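Local coordinates for 3-oxoacyl-[acyl-carrier-protein] synthase 3 (Micrococcus luteus NCTC 2665, PDB 4EWP), which probably catalyses the condensation of acetyl-CoA with malonyl-ACP that initiates fatty acid synthesis, at residues 128-133 with 343-348; 187-192 with 255-260. All blocks are in the same frame, centred on the assembly; numbering follows the deposited sequence.

Contact 1 of 2, residues 128-133 with 343-348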
ATOM      1  N   TYR A 128      -8.438   7.071   1.129  1.00 17.27           N
ATOM      2  CA  TYR A 128      -8.105   6.094   0.082  1.00 17.59           C
ATOM      3  C   TYR A 128      -8.572   4.720   0.558  1.00 18.02           C
ATOM      4  O   TYR A 128      -9.128   3.946  -0.209  1.00 17.26           O
ATOM      5  CB  TYR A 128      -6.585   6.060  -0.212  1.00 12.91           C
ATOM      6  CG  TYR A 128      -6.127   6.914  -1.381  1.00 15.34           C
ATOM      7  CD1 TYR A 128      -6.278   8.309  -1.365  1.00 18.34           C
ATOM      8  CD2 TYR A 128      -5.523   6.334  -2.498  1.00 14.21           C
ATOM      9  CE1 TYR A 128      -5.853   9.104  -2.443  1.00 15.84           C
ATOM     10  CE2 TYR A 128      -5.102   7.113  -3.584  1.00 15.49           C
ATOM     11  CZ  TYR A 128      -5.262   8.490  -3.553  1.00 18.97           C
ATOM     12  OH  TYR A 128      -4.840   9.248  -4.626  1.00 18.29           O
ATOM     13  N   GLY A 129      -8.343   4.427   1.840  1.00 18.32           N
ATOM     14  CA  GLY A 129      -8.785   3.172   2.426  1.00 14.83           C
ATOM     15  C   GLY A 129     -10.293   3.017   2.310  1.00 16.84           C
ATOM     16  O   GLY A 129     -10.797   1.951   1.981  1.00 18.35           O
ATOM     17  N   VAL A 130     -11.024   4.097   2.565  1.00 19.12           N
ATOM     18  CA  VAL A 130     -12.478   4.033   2.531  1.00 16.81           C
ATOM     19  C   VAL A 130     -12.961   3.828   1.096  1.00 16.55           C
ATOM     20  O   VAL A 130     -13.877   3.052   0.863  1.00 16.89           O
ATOM     21  CB  VAL A 130     -13.116   5.280   3.192  1.00 13.97           C
ATOM     22  CG1 VAL A 130     -14.614   5.370   2.887  1.00 12.42           C
ATOM     23  CG2 VAL A 130     -12.864   5.254   4.714  1.00 11.89           C
ATOM     24  N   ALA A 131     -12.319   4.498   0.138  1.00 16.15           N
ATOM     25  CA  ALA A 131     -12.669   4.327  -1.272  1.00 16.39           C
ATOM     26  C   ALA A 131     -12.510   2.857  -1.642  1.00 20.55           C
ATOM     27  O   ALA A 131     -13.380   2.258  -2.289  1.00 19.25           O
ATOM     28  CB  ALA A 131     -11.784   5.195  -2.154  1.00 14.92           C
ATOM     29  N   GLN A 132     -11.399   2.267  -1.204  1.00 20.99           N
ATOM     30  CA  GLN A 132     -11.111   0.872  -1.517  1.00 22.80           C
ATOM     31  C   GLN A 132     -12.123  -0.059  -0.848  1.00 20.52           C
ATOM     32  O   GLN A 132     -12.728  -0.903  -1.497  1.00 19.55           O
ATOM     33  CB  GLN A 132      -9.680   0.525  -1.097  1.00 19.12           C
ATOM     34  CG  GLN A 132      -8.609   1.147  -1.974  1.00 16.96           C
ATOM     35  CD  GLN A 132      -7.238   1.033  -1.355  1.00 18.68           C
ATOM     36  OE1 GLN A 132      -6.806  -0.056  -0.989  1.00 22.58           O
ATOM     37  NE2 GLN A 132      -6.552   2.154  -1.225  1.00 15.33           N
ATOM     38  N   ALA A 133     -12.315   0.135   0.452  1.00 19.23           N
ATOM     39  CA  ALA A 133     -13.279  -0.640   1.223  1.00 22.37           C
ATOM     40  C   ALA A 133     -14.672  -0.576   0.582  1.00 22.77           C
ATOM     41  O   ALA A 133     -15.333  -1.602   0.395  1.00 21.30           O
ATOM     42  CB  ALA A 133     -13.326  -0.132   2.677  1.00 17.91           C
ATOM     43  N   GLY A 343      -8.401  12.497  -0.982  1.00 20.42           N
ATOM     44  CA  GLY A 343      -9.595  11.678  -1.091  1.00 22.21           C
ATOM     45  C   GLY A 343     -10.720  12.245  -0.232  1.00 24.72           C
ATOM     46  O   GLY A 343     -10.466  12.761   0.868  1.00 22.90           O
ATOM     47  N   ALA A 344     -11.954  12.162  -0.736  1.00 22.28           N
ATOM     48  CA  ALA A 344     -13.113  12.668  -0.011  1.00 21.09           C
ATOM     49  C   ALA A 344     -14.375  11.841  -0.239  1.00 23.47           C
ATOM     50  O   ALA A 344     -14.585  11.303  -1.331  1.00 24.20           O
ATOM     51  CB  ALA A 344     -13.382  14.136  -0.387  1.00 14.91           C
ATOM     52  N   GLN A 345     -15.223  11.787   0.789  1.00 21.89           N
ATOM     53  CA  GLN A 345     -16.538  11.149   0.717  1.00 20.29           C
ATOM     54  C   GLN A 345     -17.509  11.842   1.650  1.00 21.15           C
ATOM     55  O   GLN A 345     -17.113  12.433   2.656  1.00 21.04           O
ATOM     56  CB  GLN A 345     -16.473   9.681   1.165  1.00 18.06           C
ATOM     57  CG  GLN A 345     -15.587   8.800   0.359  1.00 20.02           C
ATOM     58  CD  GLN A 345     -14.207   8.641   0.967  1.00 20.18           C
ATOM     59  OE1 GLN A 345     -13.925   9.123   2.068  1.00 17.95           O
ATOM     60  NE2 GLN A 345     -13.337   7.950   0.247  1.00 21.76           N
ATOM     61  N   VAL A 346     -18.791  11.737   1.344  1.00 24.02           N
ATOM     62  CA  VAL A 346     -19.801  12.015   2.352  1.00 25.29           C
ATOM     63  C   VAL A 346     -20.218  10.674   2.959  1.00 25.45           C
ATOM     64  O   VAL A 346     -20.462   9.688   2.241  1.00 21.39           O
ATOM     65  CB  VAL A 346     -20.997  12.771   1.773  1.00 28.70           C
ATOM     66  CG1 VAL A 346     -22.108  12.874   2.805  1.00 26.69           C
ATOM     67  CG2 VAL A 346     -20.550  14.173   1.296  1.00 18.95           C
ATOM     68  N   VAL A 347     -20.242  10.613   4.282  1.00 21.98           N
ATOM     69  CA  VAL A 347     -20.565   9.363   4.946  1.00 21.12           C
ATOM     70  C   VAL A 347     -21.650   9.559   5.991  1.00 23.46           C
ATOM     71  O   VAL A 347     -21.720  10.596   6.630  1.00 24.09           O
ATOM     72  CB  VAL A 347     -19.331   8.709   5.608  1.00 17.05           C
ATOM     73  CG1 VAL A 347     -18.246   8.406   4.561  1.00 15.35           C
ATOM     74  CG2 VAL A 347     -18.791   9.576   6.741  1.00 16.71           C
ATOM     75  N   ARG A 348     -22.509   8.554   6.131  1.00 26.72           N
ATOM     76  CA  ARG A 348     -23.473   8.494   7.219  1.00 24.57           C
ATOM     77  C   ARG A 348     -22.752   8.002   8.474  1.00 26.10           C
ATOM     78  O   ARG A 348     -22.251   6.879   8.505  1.00 27.04           O
ATOM     79  CB  ARG A 348     -24.589   7.532   6.840  1.00 27.27           C
ATOM     80  CG  ARG A 348     -25.769   7.538   7.785  1.00 35.83           C
ATOM     81  CD  ARG A 348     -27.067   7.450   7.011  1.00 41.20           C
ATOM     82  NE  ARG A 348     -27.716   8.756   6.962  1.00 49.52           N
ATOM     83  CZ  ARG A 348     -28.208   9.313   5.859  1.00 54.16           C
ATOM     84  NH1 ARG A 348     -28.129   8.674   4.695  1.00 56.69           N
ATOM     85  NH2 ARG A 348     -28.777  10.512   5.923  1.00 54.04           N
TER
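Gln345 NE2, lying 3.6 Å from Ala131 N without a bond between them, is gripped by two acceptors outside the pair, Cys127 O and Ser188 OG. This is the interior of the thiolase fold, where helix 125-138, which follows the predicted active-site Cys123, is buried against a strand of the C-terminal half. The short axes of 128-133 and 343-348 approach to 8.1 Å at 59°. From the strand, Gln345 turns its carboxamide to the helix through a bend at chi2 (96°). Val130 CG1 sits over the amide face, 3.8 Å from Gln345 CD and 3.9 Å from both its OE1 and NE2. Because OE1 accepts from Gln333 NE2 in the next strand, both ends of the buried amide are satisfied and its rotation is fixed. A leucine at Gln345 would probably leave Cys127 O, Ser188 OG and Gln333 NE2 each without this partner inside a buried layer. Ala131 CB adds a light contact, 4.0 Å from Gln345 NE2. Near the start of strand 341-348, Gly343 admits the ring of Tyr128, whose edge at CE1 is 4.5 Å from Gly343 N, while Tyr128 OH is hydrogen-bonded to Gly191 O of its own chain and to Ala116 N of the second subunit.

Contact 2 of 2, residues 187-192 with 255-260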
ATOM      1  N   PRO A 187     -20.057   8.559  -3.536  1.00 20.60           N
ATOM      2  CA  PRO A 187     -18.988   8.207  -4.487  1.00 21.76           C
ATOM      3  C   PRO A 187     -17.709   8.957  -4.177  1.00 23.88           C
ATOM      4  O   PRO A 187     -17.730  10.183  -4.014  1.00 21.85           O
ATOM      5  CB  PRO A 187     -19.544   8.654  -5.849  1.00 18.52           C
ATOM      6  CG  PRO A 187     -21.054   8.706  -5.653  1.00 24.06           C
ATOM      7  CD  PRO A 187     -21.259   9.097  -4.204  1.00 19.75           C
ATOM      8  N   SER A 188     -16.599   8.232  -4.093  1.00 20.53           N
ATOM      9  CA  SER A 188     -15.347   8.872  -3.722  1.00 21.40           C
ATOM     10  C   SER A 188     -14.894   9.899  -4.752  1.00 21.05           C
ATOM     11  O   SER A 188     -15.032   9.699  -5.956  1.00 23.72           O
ATOM     12  CB  SER A 188     -14.251   7.834  -3.491  1.00 22.55           C
ATOM     13  OG  SER A 188     -14.449   7.170  -2.254  1.00 24.61           O
ATOM     14  N   VAL A 189     -14.364  11.010  -4.255  1.00 21.15           N
ATOM     15  CA  VAL A 189     -13.664  11.990  -5.081  1.00 20.65           C
ATOM     16  C   VAL A 189     -12.197  11.982  -4.629  1.00 19.39           C
ATOM     17  O   VAL A 189     -11.857  12.467  -3.544  1.00 16.57           O
ATOM     18  CB  VAL A 189     -14.264  13.401  -4.929  1.00 23.62           C
ATOM     19  CG1 VAL A 189     -13.477  14.408  -5.789  1.00 22.01           C
ATOM     20  CG2 VAL A 189     -15.745  13.381  -5.325  1.00 22.83           C
ATOM     21  N   TRP A 190     -11.337  11.369  -5.430  1.00 15.34           N
ATOM     22  CA  TRP A 190      -9.978  11.161  -4.983  1.00 16.09           C
ATOM     23  C   TRP A 190      -9.034  11.286  -6.164  1.00 19.85           C
ATOM     24  O   TRP A 190      -9.426  11.072  -7.323  1.00 19.59           O
ATOM     25  CB  TRP A 190      -9.823   9.830  -4.214  1.00 13.99           C
ATOM     26  CG  TRP A 190     -10.241   8.568  -4.972  1.00 14.49           C
ATOM     27  CD1 TRP A 190     -11.174   8.473  -5.957  1.00 18.46           C
ATOM     28  CD2 TRP A 190      -9.718   7.245  -4.788  1.00 14.58           C
ATOM     29  NE1 TRP A 190     -11.263   7.174  -6.410  1.00 18.09           N
ATOM     30  CE2 TRP A 190     -10.381   6.399  -5.705  1.00 17.49           C
ATOM     31  CE3 TRP A 190      -8.755   6.694  -3.939  1.00 13.89           C
ATOM     32  CZ2 TRP A 190     -10.118   5.026  -5.791  1.00 17.49           C
ATOM     33  CZ3 TRP A 190      -8.483   5.331  -4.031  1.00 15.13           C
ATOM     34  CH2 TRP A 190      -9.162   4.512  -4.950  1.00 16.66           C
ATOM     35  N   GLY A 191      -7.796  11.670  -5.883  1.00 17.18           N
ATOM     36  CA  GLY A 191      -6.862  11.944  -6.961  1.00 13.57           C
ATOM     37  C   GLY A 191      -5.447  12.166  -6.487  1.00 16.81           C
ATOM     38  O   GLY A 191      -5.128  11.981  -5.307  1.00 18.82           O
ATOM     39  N   SER A 192      -4.600  12.581  -7.423  1.00 17.66           N
ATOM     40  CA  SER A 192      -3.181  12.736  -7.171  1.00 17.14           C
ATOM     41  C   SER A 192      -2.646  13.855  -8.048  1.00 19.46           C
ATOM     42  O   SER A 192      -3.223  14.187  -9.082  1.00 24.31           O
ATOM     43  CB  SER A 192      -2.435  11.442  -7.519  1.00 16.12           C
ATOM     44  OG  SER A 192      -2.318  11.301  -8.935  1.00 16.36           O
ATOM     45  N   ALA A 255     -13.886  19.184  -2.084  1.00 25.12           N
ATOM     46  CA  ALA A 255     -15.008  19.031  -1.160  1.00 28.45           C
ATOM     47  C   ALA A 255     -16.347  19.368  -1.826  1.00 26.53           C
ATOM     48  O   ALA A 255     -17.336  18.649  -1.670  1.00 27.85           O
ATOM     49  CB  ALA A 255     -14.791  19.880   0.084  1.00 31.57           C
ATOM     50  N   ARG A 256     -16.389  20.464  -2.571  1.00 22.15           N
ATOM     51  CA  ARG A 256     -17.629  20.829  -3.251  1.00 28.63           C
ATOM     52  C   ARG A 256     -17.976  19.762  -4.284  1.00 31.75           C
ATOM     53  O   ARG A 256     -19.142  19.410  -4.469  1.00 31.18           O
ATOM     54  CB  ARG A 256     -17.550  22.226  -3.884  1.00 30.89           C
ATOM     55  CG  ARG A 256     -17.618  23.362  -2.843  1.00 38.87           C
ATOM     56  CD  ARG A 256     -17.645  24.765  -3.475  1.00 41.06           C
ATOM     57  NE  ARG A 256     -16.376  25.084  -4.129  1.00 45.56           N
ATOM     58  CZ  ARG A 256     -15.501  25.988  -3.692  1.00 46.29           C
ATOM     59  NH1 ARG A 256     -15.756  26.702  -2.593  1.00 44.44           N
ATOM     60  NH2 ARG A 256     -14.374  26.186  -4.367  1.00 43.31           N
ATOM     61  N   GLU A 257     -16.957  19.227  -4.943  1.00 30.73           N
ATOM     62  CA  GLU A 257     -17.193  18.156  -5.885  1.00 33.01           C
ATOM     63  C   GLU A 257     -17.763  16.911  -5.170  1.00 27.77           C
ATOM     64  O   GLU A 257     -18.707  16.289  -5.654  1.00 20.02           O
ATOM     65  CB  GLU A 257     -15.906  17.836  -6.632  1.00 39.17           C
ATOM     66  CG  GLU A 257     -16.117  17.133  -7.957  1.00 49.21           C
ATOM     67  CD  GLU A 257     -14.817  16.963  -8.726  1.00 54.37           C
ATOM     68  OE1 GLU A 257     -13.966  17.888  -8.659  1.00 58.14           O
ATOM     69  OE2 GLU A 257     -14.654  15.907  -9.383  1.00 48.91           O
ATOM     70  N   ALA A 258     -17.193  16.562  -4.017  1.00 21.60           N
ATOM     71  CA  ALA A 258     -17.675  15.425  -3.237  1.00 21.23           C
ATOM     72  C   ALA A 258     -19.134  15.648  -2.810  1.00 21.46           C
ATOM     73  O   ALA A 258     -19.990  14.785  -2.993  1.00 24.00           O
ATOM     74  CB  ALA A 258     -16.761  15.169  -2.019  1.00 17.27           C
ATOM     75  N   LEU A 259     -19.430  16.816  -2.269  1.00 25.90           N
ATOM     76  CA  LEU A 259     -20.817  17.153  -1.952  1.00 24.72           C
ATOM     77  C   LEU A 259     -21.717  17.007  -3.184  1.00 27.61           C
ATOM     78  O   LEU A 259     -22.796  16.413  -3.106  1.00 29.41           O
ATOM     79  CB  LEU A 259     -20.920  18.583  -1.408  1.00 26.75           C
ATOM     80  CG  LEU A 259     -20.249  18.904  -0.067  1.00 25.77           C
ATOM     81  CD1 LEU A 259     -20.335  20.390   0.199  1.00 23.78           C
ATOM     82  CD2 LEU A 259     -20.872  18.124   1.090  1.00 28.77           C
ATOM     83  N   ASP A 260     -21.283  17.550  -4.319  1.00 25.29           N
ATOM     84  CA  ASP A 260     -22.115  17.515  -5.521  1.00 31.47           C
ATOM     85  C   ASP A 260     -22.372  16.084  -5.981  1.00 30.79           C
ATOM     86  O   ASP A 260     -23.510  15.727  -6.275  1.00 30.13           O
ATOM     87  CB  ASP A 260     -21.513  18.349  -6.654  1.00 43.45           C
ATOM     88  CG  ASP A 260     -22.373  18.328  -7.912  1.00 55.55           C
ATOM     89  OD1 ASP A 260     -23.341  19.119  -7.986  1.00 62.95           O
ATOM     90  OD2 ASP A 260     -22.085  17.522  -8.829  1.00 55.91           O
TER
HETATM   91  O   HOH W   1     -19.465  11.957  -3.266  1.00 28.60           O
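Val189 points its two methyls at different parts of helix 255-260, one at the backbone and one at an acid. CG2 is pressed onto the helix surface, 3.5 Å from Ala258 CA and 3.7 Å from Ala258 N, with Ala258 CB beside it at 3.9 Å from CG2. The small alanine side chain is what lets the branched residue come this near the helix backbone. The other methyl, CG1, stands anti to the backbone N (chi1 179°) and meets the carboxylate end of Glu257, 4.1 Å from OE2. Glu257 reaches there with CG anti to its own N (chi1 -158°) and an extended chain, crossing the valine at a slant. Glu257 is exposed, and it is the carboxylate, through CD and OE2, that meets the methyl. No direct hydrogen bond joins the segments. One water does so instead, donating to Pro187 O at 2.6 Å and to Ala258 O at 2.9 Å, which uses both of its hydrogens. Val189 belongs to strand 189-192, outermost in its sheet within this chain and paired antiparallel with 341-348 through Ala344. Helix 240-262 packs on this face of the sheet, Ala258 also touching Ala344 and Leu332, whereas Ser188 and Trp190 touch Ala131 of helix 125-138 on the opposite face.

Contacts 1 and 2 have centres about 10 Å apart and share the C-terminal five-stranded sheet, in which strands 341-348 and 189-192 are antiparallel neighbours, joined by a probable bond of 2.8 Å from Ala344 N to Val189 O. Along the chain the order is 128-133, 187-192, 255-260, 343-348, so both segments of contact 2 fall between those of contact 1. Contact 1 places the buried helix 125-138 on one face of the sheet and contact 2 the outer helix 240-262 on the other. Together they give a helix-sheet-helix section of the layered thiolase fold. Both contacts also touch the second subunit, so this section lies beside the homodimer interface.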